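Local coordinates for protein sortase (Actinomyces oris, PDB 5UTT) that probably acts as a class E sortase, a cysteine transpeptidase of the family that joins surface proteins to the cell wall of Gram-positive bacteria, at residues Phe89-Ile92 with Asp93-Gln96. Sequence-based numbering, arbitrary orientation.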
loop_
_atom_site.group_PDB
_atom_site.type_symbol
_atom_site.label_atom_id
_atom_site.label_comp_id
_atom_site.label_asym_id
_atom_site.label_seq_id
_atom_site.Cartn_x
_atom_site.Cartn_y
_atom_site.Cartn_z
ATOM N N PHE A 89 -9.671 2.725 -1.973
ATOM C CA PHE A 89 -9.011 3.437 -0.825
ATOM C C PHE A 89 -10.023 4.426 -0.195
ATOM O O PHE A 89 -9.693 5.511 0.326
ATOM C CB PHE A 89 -7.729 4.164 -1.295
ATOM C CG PHE A 89 -6.551 3.266 -1.636
ATOM C CD1 PHE A 89 -6.645 1.883 -1.599
ATOM C CD2 PHE A 89 -5.335 3.826 -1.991
ATOM C CE1 PHE A 89 -5.548 1.088 -1.866
ATOM C CE2 PHE A 89 -4.243 3.022 -2.273
ATOM C CZ PHE A 89 -4.356 1.666 -2.244
ATOM N N ARG A 90 -11.319 4.107 -0.312
ATOM C CA ARG A 90 -12.350 5.016 0.145
ATOM C C ARG A 90 -12.095 5.551 1.542
ATOM O O ARG A 90 -12.315 6.751 1.804
ATOM C CB ARG A 90 -13.686 4.288 0.160
ATOM C CG ARG A 90 -14.856 5.173 0.532
ATOM C CD ARG A 90 -16.094 4.308 0.619
ATOM N NE ARG A 90 -17.287 5.102 0.708
ATOM C CZ ARG A 90 -18.502 4.600 0.906
ATOM N NH1 ARG A 90 -18.669 3.284 1.046
ATOM N NH2 ARG A 90 -19.547 5.413 0.969
ATOM N N ARG A 91 -11.686 4.663 2.438
ATOM C CA ARG A 91 -11.640 4.986 3.848
ATOM C C ARG A 91 -10.203 5.081 4.261
ATOM O O ARG A 91 -9.863 4.728 5.361
ATOM C CB ARG A 91 -12.480 4.029 4.703
ATOM C CG ARG A 91 -13.983 4.250 4.557
ATOM C CD ARG A 91 -14.454 5.375 5.471
ATOM N NE ARG A 91 -14.079 6.734 5.031
ATOM C CZ ARG A 91 -14.733 7.442 4.120
ATOM N NH1 ARG A 91 -15.824 6.956 3.493
ATOM N NH2 ARG A 91 -14.304 8.664 3.827
ATOM N N ILE A 92 -9.379 5.623 3.362
ATOM C CA ILE A 92 -7.974 5.919 3.687
ATOM C C ILE A 92 -7.860 6.797 4.931
ATOM O O ILE A 92 -6.827 6.760 5.636
ATOM C CB ILE A 92 -7.272 6.538 2.466
ATOM C CG1 ILE A 92 -5.739 6.476 2.637
ATOM C CG2 ILE A 92 -7.767 7.939 2.185
ATOM C CD1 ILE A 92 -4.962 6.715 1.366
ATOM N N ASP A 93 -8.897 7.581 5.179
ATOM C CA ASP A 93 -8.933 8.560 6.289
ATOM C C ASP A 93 -9.063 7.912 7.666
ATOM O O ASP A 93 -8.936 8.611 8.662
ATOM C CB ASP A 93 -10.044 9.596 6.093
ATOM C CG ASP A 93 -11.416 8.964 5.917
ATOM O OD1 ASP A 93 -11.533 7.737 5.943
ATOM O OD2 ASP A 93 -12.373 9.726 5.788
ATOM N N LEU A 94 -9.257 6.597 7.740
ATOM C CA LEU A 94 -9.398 5.902 9.013
ATOM C C LEU A 94 -8.040 5.524 9.541
ATOM O O LEU A 94 -7.952 5.087 10.650
ATOM C CB LEU A 94 -10.218 4.626 8.890
ATOM C CG LEU A 94 -11.683 4.768 8.400
ATOM C CD1 LEU A 94 -12.256 3.363 8.339
ATOM C CD2 LEU A 94 -12.505 5.659 9.298
ATOM N N LEU A 95 -7.003 5.676 8.741
ATOM C CA LEU A 95 -5.693 5.153 9.121
ATOM C C LEU A 95 -4.990 6.167 10.008
ATOM O O LEU A 95 -4.821 7.354 9.653
ATOM C CB LEU A 95 -4.889 4.824 7.857
ATOM C CG LEU A 95 -5.505 3.764 6.934
ATOM C CD1 LEU A 95 -4.740 3.607 5.644
ATOM C CD2 LEU A 95 -5.537 2.449 7.686
ATOM N N GLN A 96 -4.572 5.691 11.175
ATOM C CA GLN A 96 -3.907 6.511 12.152
ATOM C C GLN A 96 -2.549 5.873 12.461
ATOM O O GLN A 96 -2.314 4.693 12.191
ATOM C CB GLN A 96 -4.784 6.579 13.413
ATOM C CG GLN A 96 -6.236 6.994 13.142
ATOM C CD GLN A 96 -7.157 6.853 14.346
ATOM O OE1 GLN A 96 -6.717 6.850 15.486
ATOM N NE2 GLN A 96 -8.464 6.760 14.086
HETATM O O HOH W 1 -5.044 8.508 7.038
#
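Leu94 N donates to Arg91 O (3.1 Å) and Leu95 N to Ile92 O (3.3 Å), two successive i to i+3 bonds of a short 3-10 turn that overlaps the type I beta turn Phe89-Ile92. A water lies 2.9 Å from both Ile92 O and Leu95 O, close enough to link the two carbonyls. Arg91 grips Asp93 side-on: NE meets the syn lone pair of OD1 at 2.9 Å, while NH2 reaches OD2, also at 2.9 Å, from above the carboxylate plane, since the two flat groups are twisted 37° apart. Arginine suits the place because its chain can fold back, bent at chi2 and chi3, to lie alongside Asp93; the short aspartate, its CG set between backbone N and carbonyl carbon (chi1 56°), brings its end back toward Arg91. Leu94 CD1 packs on Arg91 CB at 3.7 Å. NH1 of Arg91 pairs with Glu156, so Asp93 and Glu156 share the guanidinium. Buried, apolar Ile92 and Leu95 fit the inner side of this loop between strands 74-79 and 100-104, where both touch Val165 of strand 161-174 and Ile92 also meets Thr148 of strand 142-150, packing the loop against the beta-sheet of the sortase domain.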